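NS3-like protein (Alongshan virus, PDB 6M40) probably hydrolyses ribonucleoside triphosphates such as ATP and, as the RNA helicase part of a longer flavivirus-like protein, uses that energy to unwind RNA. Local coordinates at residues L42-S46 and K142-I146; R48-P54 and R87-H93; C269-H273 and V284-S288; L226-Y231 and T251-E255; A354-L358 and M403-F407. All blocks are in the same frame, centred on the assembly; numbering follows the deposited sequence.

Interaction 1 (L42-S46 and K142-I146)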
# COMPACT_ATOMS: atom_id res chain seq x y z
N LEU A 42 -19.19 -17.51 -2.88
CA LEU A 42 -19.96 -16.33 -2.52
C LEU A 42 -21.12 -16.06 -3.48
O LEU A 42 -21.98 -15.23 -3.16
CB LEU A 42 -19.06 -15.09 -2.46
CG LEU A 42 -18.07 -14.98 -1.29
CD1 LEU A 42 -17.24 -13.70 -1.39
CD2 LEU A 42 -18.76 -15.07 0.07
N MSE A 43 -21.17 -16.73 -4.63
CA MSE A 43 -22.33 -16.64 -5.52
C MSE A 43 -23.45 -17.53 -4.99
O MSE A 43 -24.49 -17.70 -5.63
CB MSE A 43 -21.94 -17.03 -6.95
CG MSE A 43 -21.00 -16.02 -7.60
SE MSE A 43 -21.70 -14.19 -7.66
CE MSE A 43 -23.07 -14.42 -9.02
N THR A 44 -23.23 -18.09 -3.80
CA THR A 44 -24.27 -18.85 -3.12
C THR A 44 -25.47 -17.97 -2.81
O THR A 44 -26.61 -18.32 -3.15
CB THR A 44 -23.71 -19.44 -1.82
OG1 THR A 44 -22.75 -20.47 -2.12
CG2 THR A 44 -24.83 -20.02 -0.96
N TRP A 45 -25.24 -16.82 -2.18
CA TRP A 45 -26.29 -15.98 -1.61
C TRP A 45 -26.33 -14.57 -2.16
O TRP A 45 -27.34 -13.89 -1.96
CB TRP A 45 -26.13 -15.89 -0.08
CG TRP A 45 -24.70 -15.68 0.37
CD1 TRP A 45 -23.90 -14.62 0.06
CD2 TRP A 45 -23.92 -16.54 1.21
NE1 TRP A 45 -22.66 -14.77 0.64
CE2 TRP A 45 -22.65 -15.94 1.35
CE3 TRP A 45 -24.16 -17.76 1.84
CZ2 TRP A 45 -21.63 -16.52 2.11
CZ3 TRP A 45 -23.15 -18.34 2.60
CH2 TRP A 45 -21.90 -17.72 2.72
N SER A 46 -25.29 -14.10 -2.83
CA SER A 46 -25.23 -12.73 -3.32
C SER A 46 -25.16 -12.72 -4.85
O SER A 46 -24.85 -13.73 -5.48
CB SER A 46 -24.04 -11.97 -2.72
OG SER A 46 -22.83 -12.29 -3.40
N LYS A 142 -27.07 -9.99 3.23
CA LYS A 142 -26.96 -11.27 2.54
C LYS A 142 -25.72 -11.28 1.67
O LYS A 142 -25.75 -11.59 0.47
CB LYS A 142 -28.23 -11.55 1.75
CG LYS A 142 -29.36 -12.08 2.62
CD LYS A 142 -30.73 -11.82 2.02
CE LYS A 142 -31.76 -11.56 3.11
NZ LYS A 142 -32.86 -10.68 2.61
N ALA A 143 -24.59 -10.94 2.28
CA ALA A 143 -23.30 -10.90 1.60
C ALA A 143 -22.21 -11.05 2.66
O ALA A 143 -22.44 -10.83 3.85
CB ALA A 143 -23.13 -9.61 0.80
N ALA A 144 -21.02 -11.42 2.20
CA ALA A 144 -19.86 -11.60 3.07
C ALA A 144 -18.66 -10.89 2.46
O ALA A 144 -18.68 -10.48 1.29
CB ALA A 144 -19.55 -13.08 3.29
N CYS A 145 -17.60 -10.76 3.27
CA CYS A 145 -16.31 -10.25 2.82
C CYS A 145 -15.24 -11.30 3.09
O CYS A 145 -15.34 -12.08 4.04
CB CYS A 145 -15.95 -8.93 3.52
SG CYS A 145 -14.31 -8.25 3.15
N ILE A 146 -14.21 -11.31 2.25
CA ILE A 146 -13.04 -12.15 2.46
C ILE A 146 -11.82 -11.24 2.43
O ILE A 146 -11.45 -10.73 1.37
CB ILE A 146 -12.93 -13.27 1.43
CG1 ILE A 146 -14.10 -14.25 1.60
CG2 ILE A 146 -11.60 -14.01 1.58
CD1 ILE A 146 -14.11 -15.39 0.62
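Ser46 OG, whose CB rests on Lys142 O, lies among several oxygens: Leu42 O at 3.1 Å, and more weakly Arg48 O and Ser112 OG, which belong to strands 48-53 and 111-116. The setting is the first RecA-like (P-loop NTPase) domain, where the turn 42-46 leads from helix 31-42 into strand 48-53, and 142-146 enters strand 145-149. Strand 111-116 runs between those two strands in the parallel sheet, so the contact passes over its start, and Ser112 serves both segments, its OG also accepting from Ala144 N. No hydrogen bond links the segments directly; apolar packing joins them. Leu42 reaches across with its two methyls divided: CD2 meets Ala144 CB at 3.9 Å, while CD1 meets Ile146 CD1 at 4.1 Å, the two side chains crossing at a slant. The Leu42 side chain also packs on Ser112 and Val114 of strand 111-116. Trp45 closes the outer end. With chi1 at 44°, its CG stands between the backbone N and the carbonyl carbon, and the indole lies along 142-144, oblique to the peptides there. CD1 approaches Lys142 O at 3.6 Å, whereas the aliphatic chain of Lys142 leads off from an exposed position. At the far rim of the indole, Trp45 CZ2 stops 4.2 Å from Ala144 CB.

Interaction 2 (R48-P54 and R87-H93)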
# COMPACT_ATOMS: atom_id res chain seq x y z
N ARG A 48 -23.62 -9.99 -6.94
CA ARG A 48 -22.37 -9.50 -7.50
C ARG A 48 -21.26 -9.66 -6.46
O ARG A 48 -21.52 -9.65 -5.26
CB ARG A 48 -22.44 -8.02 -7.91
CG ARG A 48 -23.54 -7.69 -8.90
CD ARG A 48 -23.27 -6.34 -9.56
NE ARG A 48 -24.18 -6.09 -10.67
CZ ARG A 48 -24.06 -5.08 -11.53
NH1 ARG A 48 -23.06 -4.22 -11.42
NH2 ARG A 48 -24.94 -4.94 -12.51
N VAL A 49 -20.03 -9.79 -6.94
CA VAL A 49 -18.87 -9.84 -6.05
C VAL A 49 -17.77 -8.95 -6.61
O VAL A 49 -17.36 -9.11 -7.76
CB VAL A 49 -18.33 -11.26 -5.84
CG1 VAL A 49 -16.96 -11.20 -5.18
CG2 VAL A 49 -19.29 -12.08 -5.01
N TYR A 50 -17.29 -8.03 -5.79
CA TYR A 50 -16.26 -7.08 -6.18
C TYR A 50 -14.91 -7.57 -5.67
O TYR A 50 -14.81 -8.00 -4.52
CB TYR A 50 -16.58 -5.69 -5.65
CG TYR A 50 -17.66 -5.00 -6.45
CD1 TYR A 50 -19.01 -5.28 -6.22
CD2 TYR A 50 -17.34 -4.09 -7.44
CE1 TYR A 50 -20.00 -4.65 -6.97
CE2 TYR A 50 -18.33 -3.46 -8.18
CZ TYR A 50 -19.65 -3.74 -7.94
OH TYR A 50 -20.61 -3.10 -8.69
N VAL A 51 -13.90 -7.53 -6.53
CA VAL A 51 -12.56 -7.98 -6.18
C VAL A 51 -11.62 -6.81 -6.35
O VAL A 51 -11.63 -6.14 -7.39
CB VAL A 51 -12.12 -9.17 -7.06
CG1 VAL A 51 -10.75 -9.66 -6.61
CG2 VAL A 51 -13.15 -10.31 -6.99
N ALA A 52 -10.80 -6.55 -5.33
CA ALA A 52 -9.96 -5.36 -5.35
C ALA A 52 -8.60 -5.66 -4.75
O ALA A 52 -8.46 -6.44 -3.80
CB ALA A 52 -10.60 -4.19 -4.59
N GLY A 53 -7.59 -5.01 -5.32
CA GLY A 53 -6.24 -5.12 -4.84
C GLY A 53 -5.52 -3.79 -4.96
O GLY A 53 -5.90 -2.92 -5.74
N PRO A 54 -4.46 -3.63 -4.20
CA PRO A 54 -3.85 -2.31 -4.05
C PRO A 54 -3.49 -1.64 -5.37
O PRO A 54 -4.10 -0.63 -5.74
CB PRO A 54 -2.62 -2.60 -3.19
CG PRO A 54 -2.31 -4.06 -3.43
CD PRO A 54 -3.64 -4.72 -3.63
N ARG A 87 -21.32 -9.19 -13.28
CA ARG A 87 -21.60 -9.95 -12.06
C ARG A 87 -20.38 -10.18 -11.17
O ARG A 87 -20.57 -10.54 -10.01
CB ARG A 87 -22.20 -11.32 -12.40
CG ARG A 87 -23.72 -11.37 -12.36
CD ARG A 87 -24.24 -12.75 -11.98
NE ARG A 87 -23.92 -13.78 -12.97
CZ ARG A 87 -24.59 -13.95 -14.11
NH1 ARG A 87 -25.60 -13.15 -14.41
NH2 ARG A 87 -24.24 -14.91 -14.95
N VAL A 88 -19.16 -9.99 -11.66
CA VAL A 88 -17.95 -10.06 -10.84
C VAL A 88 -17.02 -8.98 -11.36
O VAL A 88 -16.53 -9.08 -12.49
CB VAL A 88 -17.26 -11.44 -10.88
CG1 VAL A 88 -15.79 -11.30 -10.51
CG2 VAL A 88 -17.96 -12.42 -9.95
N VAL A 89 -16.77 -7.95 -10.55
CA VAL A 89 -15.91 -6.83 -10.94
C VAL A 89 -14.59 -6.96 -10.20
O VAL A 89 -14.56 -7.26 -9.00
CB VAL A 89 -16.59 -5.48 -10.63
CG1 VAL A 89 -15.73 -4.33 -11.15
CG2 VAL A 89 -17.98 -5.44 -11.23
N VAL A 90 -13.49 -6.75 -10.92
CA VAL A 90 -12.18 -6.65 -10.30
C VAL A 90 -11.66 -5.25 -10.58
O VAL A 90 -11.78 -4.73 -11.70
CB VAL A 90 -11.18 -7.71 -10.83
CG1 VAL A 90 -11.68 -9.11 -10.52
CG2 VAL A 90 -10.94 -7.53 -12.31
N THR A 91 -11.05 -4.64 -9.57
CA THR A 91 -10.52 -3.30 -9.68
C THR A 91 -9.46 -3.14 -8.59
O THR A 91 -8.98 -4.14 -8.05
CB THR A 91 -11.67 -2.27 -9.59
OG1 THR A 91 -11.14 -0.96 -9.40
CG2 THR A 91 -12.64 -2.62 -8.48
N THR A 92 -9.08 -1.91 -8.29
CA THR A 92 -8.14 -1.63 -7.22
C THR A 92 -8.89 -1.14 -5.99
O THR A 92 -10.08 -0.79 -6.05
CB THR A 92 -7.12 -0.58 -7.67
OG1 THR A 92 -7.74 0.71 -7.69
CG2 THR A 92 -6.62 -0.92 -9.06
N HIS A 93 -8.19 -1.12 -4.85
CA HIS A 93 -8.76 -0.55 -3.63
C HIS A 93 -9.30 0.85 -3.91
O HIS A 93 -10.48 1.13 -3.73
CB HIS A 93 -7.72 -0.50 -2.52
CG HIS A 93 -7.33 -1.84 -1.98
ND1 HIS A 93 -6.10 -2.08 -1.41
CD2 HIS A 93 -8.01 -3.01 -1.91
CE1 HIS A 93 -6.04 -3.34 -1.01
NE2 HIS A 93 -7.19 -3.92 -1.30
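Val51 and Val90 mark the tightly packed stretch: their side chains run alongside one another, with Val51 CB against Val90 CG1 at 3.5 Å, on the face covered by Met62 and Leu63 of helix 56-64. On the other face Val89 sits against the Tyr50 ring, its CB 3.6 Å from CD2, while Tyr50 OH bonds to Tyr99 OH. The backbones are stitched by parallel hydrogen bonds, among them Thr91 N to Val51 O at 2.7 Å. These two strands are neighbours in the six-stranded parallel sheet of the first RecA-like domain, with 111-116 beyond one and 72-75 beyond the other, and the GPTR sequence that starts at Gly53 matches motif Ia of related helicases. Alongside it strand 88-92 gives way to helix 93-102: Thr92 caps it through Thr95 N, and His93 N reaches Gly53 O at 3.0 Å. A chi1 of -70° folds the imidazole back over Gly53, whose CA lies 4.1 Å from the ring centroid in a CH-pi contact, with Pro54 N over the same face. The opposite end is looser and partly exposed. There Arg48 and Arg87 meet mainly through backbone, Val49 N bonding Arg87 O at 3.2 Å, and the Arg87 side chain turns away to a cation-pi contact with Trp71.

Interaction 3 (C269-H273 and V284-S288)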
# COMPACT_ATOMS: atom_id res chain seq x y z
N CYS A 269 15.73 -1.82 5.35
CA CYS A 269 14.85 -1.88 6.51
C CYS A 269 14.56 -0.48 7.04
O CYS A 269 14.58 -0.22 8.25
CB CYS A 269 15.44 -2.80 7.58
SG CYS A 269 15.25 -4.54 7.15
N GLN A 270 14.25 0.43 6.11
CA GLN A 270 14.03 1.84 6.42
C GLN A 270 13.08 2.44 5.38
O GLN A 270 13.14 2.08 4.20
CB GLN A 270 15.35 2.63 6.44
CG GLN A 270 16.35 2.16 7.50
CD GLN A 270 17.52 3.12 7.66
OE1 GLN A 270 17.93 3.81 6.72
NE2 GLN A 270 18.06 3.19 8.87
N GLN A 271 12.23 3.37 5.82
CA GLN A 271 11.25 4.00 4.94
C GLN A 271 11.17 5.50 5.20
O GLN A 271 11.57 5.98 6.26
CB GLN A 271 9.87 3.38 5.11
CG GLN A 271 8.86 3.78 4.03
CD GLN A 271 7.66 2.87 4.03
OE1 GLN A 271 7.70 1.76 4.57
NE2 GLN A 271 6.57 3.33 3.42
N TYR A 272 10.63 6.22 4.22
CA TYR A 272 10.46 7.67 4.30
C TYR A 272 8.98 7.96 4.54
O TYR A 272 8.23 8.32 3.63
CB TYR A 272 10.99 8.35 3.01
CG TYR A 272 10.91 9.87 3.02
CD1 TYR A 272 11.72 10.62 3.87
CD2 TYR A 272 10.05 10.54 2.17
CE1 TYR A 272 11.66 11.99 3.88
CE2 TYR A 272 9.98 11.93 2.17
CZ TYR A 272 10.79 12.65 3.02
OH TYR A 272 10.73 14.02 3.03
N HIS A 273 8.57 7.81 5.80
CA HIS A 273 7.25 8.26 6.20
C HIS A 273 7.20 9.78 6.26
O HIS A 273 8.22 10.47 6.38
CB HIS A 273 6.87 7.74 7.59
CG HIS A 273 6.74 6.26 7.69
ND1 HIS A 273 7.78 5.45 8.09
CD2 HIS A 273 5.68 5.44 7.49
CE1 HIS A 273 7.38 4.19 8.11
NE2 HIS A 273 6.11 4.16 7.74
N VAL A 284 10.46 12.01 7.76
CA VAL A 284 11.52 11.37 8.53
C VAL A 284 11.76 9.95 8.01
O VAL A 284 10.86 9.32 7.44
CB VAL A 284 11.19 11.31 10.04
CG1 VAL A 284 12.40 11.68 10.87
CG2 VAL A 284 10.02 12.22 10.37
N ILE A 285 12.98 9.46 8.24
CA ILE A 285 13.33 8.07 7.95
C ILE A 285 13.09 7.25 9.22
O ILE A 285 13.49 7.66 10.32
CB ILE A 285 14.78 7.96 7.47
CG1 ILE A 285 14.93 8.56 6.07
CG2 ILE A 285 15.24 6.51 7.46
CD1 ILE A 285 16.36 8.68 5.59
N THR A 286 12.47 6.08 9.05
CA THR A 286 11.99 5.24 10.13
C THR A 286 12.39 3.80 9.86
O THR A 286 12.51 3.39 8.70
CB THR A 286 10.46 5.31 10.25
OG1 THR A 286 10.06 6.67 10.48
CG2 THR A 286 9.92 4.42 11.37
N PRO A 287 12.60 3.00 10.91
CA PRO A 287 12.61 1.54 10.73
C PRO A 287 11.27 1.08 10.16
O PRO A 287 10.22 1.24 10.80
CB PRO A 287 12.84 1.01 12.14
CG PRO A 287 12.34 2.09 13.04
CD PRO A 287 12.70 3.36 12.34
N SER A 288 11.31 0.53 8.95
CA SER A 288 10.09 0.04 8.32
C SER A 288 9.31 -0.86 9.27
O SER A 288 9.88 -1.43 10.21
CB SER A 288 10.42 -0.69 7.02
OG SER A 288 11.55 -1.54 7.19
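This is the pairing of two antiparallel strands in the beta hairpin 264-276/281-287, on the mixed sheet of the second RecA-like domain. The firmest link is the hydrogen-bonded pair Gln271 and Thr286: Gln271 N reaches Thr286 O and Thr286 N reaches Gln271 O, each at 2.9 Å. Toward the hairpin turn Val284 N bonds His273 O at 3.0 Å; at the other end Ser288 N bonds Cys269 O only weakly. The strand axes splay, 140° between their directions. Side chains add a few van der Waals contacts. The imidazole of His273 meets Thr286 with its edge, ND1 of His273 lying 3.4 Å from CB of Thr286. On the other face Ile285 CG1 lies near the plane of the Tyr272 ring, at its edge, 4.4 Å from CD1. The extended Gln270 chain brings OE1 to 3.9 Å from Ile285 CG2. Gln270 O is also taken by Arg296 NH2 from helix 290-297, at whose end the QRRGRIGR sequence of motif VI of related helicases begins, and Ser288 packs on the same helix. What joins the strands is thus mainly the two Gln271-Thr286 bonds and the Val284 N bond, with few apolar contacts between side chains, and the bond from Arg296 NH2 links Gln270 to the motif VI region.

Interaction 4 (L226-Y231 and T251-E255)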
# COMPACT_ATOMS: atom_id res chain seq x y z
N LEU A 226 13.96 2.85 -9.56
CA LEU A 226 12.50 2.84 -9.62
C LEU A 226 11.96 3.66 -8.46
O LEU A 226 12.09 3.26 -7.30
CB LEU A 226 11.95 1.42 -9.59
CG LEU A 226 11.89 0.65 -10.92
CD1 LEU A 226 11.38 -0.76 -10.68
CD2 LEU A 226 11.01 1.38 -11.92
N SER A 227 11.36 4.80 -8.77
CA SER A 227 10.63 5.61 -7.80
C SER A 227 9.30 5.99 -8.43
O SER A 227 9.11 5.89 -9.64
CB SER A 227 11.41 6.86 -7.39
OG SER A 227 11.61 7.73 -8.49
N ARG A 228 8.36 6.43 -7.59
CA ARG A 228 7.12 6.97 -8.14
C ARG A 228 7.43 8.08 -9.14
O ARG A 228 6.74 8.23 -10.15
CB ARG A 228 6.22 7.50 -7.03
CG ARG A 228 4.83 7.81 -7.51
CD ARG A 228 4.13 6.53 -7.92
NE ARG A 228 3.06 6.18 -7.00
CZ ARG A 228 3.23 5.95 -5.70
NH1 ARG A 228 4.44 6.03 -5.16
NH2 ARG A 228 2.19 5.64 -4.94
N LYS A 229 8.48 8.85 -8.86
CA LYS A 229 8.93 9.90 -9.76
C LYS A 229 9.41 9.37 -11.10
O LYS A 229 9.41 10.12 -12.08
CB LYS A 229 10.06 10.69 -9.08
CG LYS A 229 10.92 11.49 -10.02
CD LYS A 229 12.21 11.92 -9.34
CE LYS A 229 12.86 13.07 -10.07
NZ LYS A 229 12.01 14.29 -10.01
N THR A 230 9.82 8.10 -11.17
CA THR A 230 10.41 7.57 -12.39
C THR A 230 9.93 6.17 -12.74
O THR A 230 10.48 5.55 -13.66
CB THR A 230 11.94 7.56 -12.29
OG1 THR A 230 12.33 6.77 -11.15
CG2 THR A 230 12.48 8.97 -12.13
N TYR A 231 8.92 5.66 -12.04
CA TYR A 231 8.48 4.28 -12.26
C TYR A 231 8.10 4.04 -13.72
O TYR A 231 8.46 3.01 -14.30
CB TYR A 231 7.31 3.97 -11.33
CG TYR A 231 6.80 2.55 -11.40
CD1 TYR A 231 5.90 2.16 -12.38
CD2 TYR A 231 7.21 1.61 -10.47
CE1 TYR A 231 5.43 0.86 -12.44
CE2 TYR A 231 6.74 0.31 -10.52
CZ TYR A 231 5.85 -0.06 -11.51
OH TYR A 231 5.38 -1.35 -11.56
N THR A 251 12.24 2.46 -4.30
CA THR A 251 11.47 2.90 -3.14
C THR A 251 10.35 1.89 -2.96
O THR A 251 10.41 0.81 -3.54
CB THR A 251 10.94 4.31 -3.34
OG1 THR A 251 9.86 4.31 -4.28
CG2 THR A 251 12.06 5.21 -3.88
N SER A 252 9.33 2.21 -2.16
CA SER A 252 8.37 1.18 -1.84
C SER A 252 7.29 0.99 -2.91
O SER A 252 6.38 0.19 -2.70
CB SER A 252 7.70 1.47 -0.50
OG SER A 252 7.20 0.28 0.07
N ILE A 253 7.36 1.68 -4.05
CA ILE A 253 6.35 1.43 -5.09
C ILE A 253 6.42 -0.02 -5.53
O ILE A 253 5.40 -0.69 -5.70
CB ILE A 253 6.50 2.37 -6.31
CG1 ILE A 253 7.72 3.28 -6.24
CG2 ILE A 253 5.21 3.14 -6.55
CD1 ILE A 253 8.73 2.96 -7.31
N SER A 254 7.64 -0.53 -5.73
CA SER A 254 7.83 -1.91 -6.16
C SER A 254 7.24 -2.91 -5.17
O SER A 254 7.01 -4.06 -5.53
CB SER A 254 9.32 -2.20 -6.33
OG SER A 254 9.98 -1.14 -7.01
N GLU A 255 7.01 -2.48 -3.94
CA GLU A 255 6.53 -3.34 -2.88
C GLU A 255 5.23 -4.06 -3.23
O GLU A 255 5.08 -5.25 -2.96
CB GLU A 255 6.34 -2.53 -1.59
CG GLU A 255 5.91 -3.37 -0.40
CD GLU A 255 4.88 -2.65 0.47
OE1 GLU A 255 4.49 -1.52 0.11
OE2 GLU A 255 4.48 -3.22 1.51
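Ile253 wedges its branches between groups of the loop 226-231. Its CG2 lies over one face of the Arg228 guanidinium, 3.3 Å from NH1 and offset toward the rim, while CD1 reaches the edge of the Tyr231 ring, 3.8 Å from CD2, and also lies close to the backbone of Ser227. The Tyr231 and Ile253 side chains run antiparallel alongside one another; Arg228 and Ile253 cross at a slant. Arg228 gets there because its CG stands opposite the backbone N (chi1 -168°) and the chain then bends at chi2 and chi3, folding the flat group back over Ile253. Beside this packing is the single hydrogen bond between the segments: Thr251 N donates to Leu226 O at 3.1 Å. Thr251 CG2 leans on Ser227 CB at 3.9 Å, and Ser254 OG approaches Leu226 CD1. A second shell sets these parts. Ser227 OG and Thr230 OG1 share a hydrogen bond of 2.9 Å. Thr230 N bonds Ser227 O at 2.8 Å, closing the turn before helix 231-237. Leu226 is paired by backbone with Val249, and Ser252 OG is held by Gln292 of helix 290-297. The sequences LSRKT and TSISE resemble motif IVa and the start of motif V in flavivirus-type helicases, at the ends of neighbouring strands 222-226 and 246-250. Ile253 meets the guanidinium by its face, so that contact is dispersive, and the one hydrogen bond across the segments is that of Thr251 N to Leu226 O.

Interaction 5 (A354-L358 and M403-F407)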
# COMPACT_ATOMS: atom_id res chain seq x y z
N ALA A 354 -3.98 15.94 16.50
CA ALA A 354 -4.18 16.53 15.18
C ALA A 354 -5.60 16.30 14.67
O ALA A 354 -6.12 17.13 13.92
CB ALA A 354 -3.14 15.98 14.20
N MSE A 355 -6.24 15.22 15.07
CA MSE A 355 -7.63 14.98 14.67
C MSE A 355 -8.60 15.95 15.35
O MSE A 355 -9.79 15.96 15.03
CB MSE A 355 -8.05 13.55 14.98
CG MSE A 355 -7.39 12.50 14.11
SE MSE A 355 -7.68 10.76 14.92
CE MSE A 355 -9.62 10.64 14.67
N LEU A 356 -8.09 16.74 16.30
CA LEU A 356 -8.90 17.77 16.94
C LEU A 356 -8.75 19.11 16.24
O LEU A 356 -9.73 19.83 16.05
CB LEU A 356 -8.49 17.91 18.41
CG LEU A 356 -8.59 16.66 19.28
CD1 LEU A 356 -8.23 17.02 20.70
CD2 LEU A 356 -9.95 16.00 19.21
N ARG A 357 -7.52 19.47 15.85
CA ARG A 357 -7.33 20.69 15.07
C ARG A 357 -7.96 20.58 13.69
O ARG A 357 -8.44 21.57 13.14
CB ARG A 357 -5.85 21.00 14.94
CG ARG A 357 -5.11 20.92 16.24
CD ARG A 357 -3.74 21.58 16.16
NE ARG A 357 -3.21 21.83 17.49
CZ ARG A 357 -2.16 22.60 17.74
NH1 ARG A 357 -1.52 23.20 16.75
NH2 ARG A 357 -1.75 22.78 18.98
N LEU A 358 -7.97 19.38 13.13
CA LEU A 358 -8.47 19.13 11.78
C LEU A 358 -9.64 18.17 11.88
O LEU A 358 -9.48 17.03 12.32
CB LEU A 358 -7.36 18.57 10.90
CG LEU A 358 -6.05 19.36 10.92
CD1 LEU A 358 -4.90 18.50 10.41
CD2 LEU A 358 -6.17 20.64 10.13
N MSE A 403 -5.01 27.64 7.74
CA MSE A 403 -4.70 26.30 8.22
C MSE A 403 -3.23 26.17 8.58
O MSE A 403 -2.87 25.37 9.45
CB MSE A 403 -5.06 25.26 7.17
CG MSE A 403 -6.55 25.00 7.03
SE MSE A 403 -6.86 23.61 5.71
CE MSE A 403 -5.74 22.21 6.53
N ARG A 404 -2.37 26.94 7.91
CA ARG A 404 -0.95 26.90 8.24
C ARG A 404 -0.67 27.55 9.59
O ARG A 404 0.40 27.32 10.16
CB ARG A 404 -0.14 27.59 7.14
CG ARG A 404 0.96 26.70 6.56
CD ARG A 404 1.74 27.40 5.46
NE ARG A 404 0.90 27.74 4.32
CZ ARG A 404 0.37 28.94 4.11
NH1 ARG A 404 0.58 29.93 4.97
NH2 ARG A 404 -0.38 29.15 3.04
N SER A 405 -1.61 28.33 10.13
CA SER A 405 -1.45 28.86 11.47
C SER A 405 -1.34 27.75 12.51
O SER A 405 -0.75 27.97 13.57
CB SER A 405 -2.63 29.78 11.84
OG SER A 405 -2.68 30.93 11.02
N TYR A 406 -1.92 26.58 12.25
CA TYR A 406 -1.90 25.52 13.26
C TYR A 406 -1.43 24.17 12.73
O TYR A 406 -0.75 23.45 13.46
CB TYR A 406 -3.29 25.34 13.93
CG TYR A 406 -4.50 25.44 13.01
CD1 TYR A 406 -4.95 26.67 12.57
CD2 TYR A 406 -5.19 24.30 12.62
CE1 TYR A 406 -6.04 26.77 11.75
CE2 TYR A 406 -6.30 24.40 11.79
CZ TYR A 406 -6.72 25.64 11.36
OH TYR A 406 -7.81 25.77 10.54
N PHE A 407 -1.77 23.80 11.49
CA PHE A 407 -1.29 22.55 10.92
C PHE A 407 -0.51 22.84 9.65
O PHE A 407 -1.08 23.26 8.64
CB PHE A 407 -2.44 21.60 10.61
CG PHE A 407 -2.02 20.17 10.46
CD1 PHE A 407 -1.72 19.41 11.57
CD2 PHE A 407 -1.93 19.59 9.21
CE1 PHE A 407 -1.33 18.10 11.45
CE2 PHE A 407 -1.55 18.27 9.07
CZ PHE A 407 -1.25 17.52 10.19
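Phe407 carries Leu358 CD1 over the centre of one ring face, a CH-pi contact only 11° off the ring normal, with CD1 3.3 Å from CG of Phe407. Ala354 CB comes obliquely to the same ring, 3.9 Å from CE1. The Tyr406 ring has Met403 O over the centre of one face, while Arg357 O and Leu358 CD2 approach obliquely, the methyl 4.1 Å from CE2. The third flat group, the Arg357 guanidinium, meets Tyr406 O at its edge and in its plane: NH1 gives a weak hydrogen bond of 3.4 Å, and the guanidinium stands 61° from the Tyr406 ring. The chain, extended from CG to NE, carries the group past the ring to the Tyr406 carbonyl. Leu358 divides its branches, CD1 on Phe407 and CD2 toward the selenomethionine Met403, whose CE is 4.0 Å away. The turn at 403-407 is drawn in by its own backbone, Met403 O accepting from both Tyr406 N and Phe407 N. Phe407 further packs on Thr378 of helix 377-383, and Leu358 on Met335 of helix 328-339. The contact thus closes the end of helix 349-357 against the turn that follows helix 393-404, apolar inside, with Arg357 and Tyr406 at the outer side, in the mainly helical C-terminal part of the chain, consistent with domain 3 of flavivirus NS3 helicases.

Along the chain the order is interaction 1 with interaction 2 nested inside it, then interaction 4, interaction 3 and interaction 5. Interactions 1 and 2 share the six-stranded parallel sheet of the first RecA-like domain and touch through Leu42 and Met43 on Val49 and Arg87, their centres 13 Å apart. Interactions 3 and 4 belong to the second domain, with centres 15 Å apart, and both have partners on helix 290-297. Interactions 2 and 4 come to about 7 Å between nearest atoms, across the two RecA-like domains that in related helicases bind ATP in the cleft between them, while RNA runs between them and the third domain. Interaction 5 stands apart among helices, its centre 24 Å from that of interaction 3.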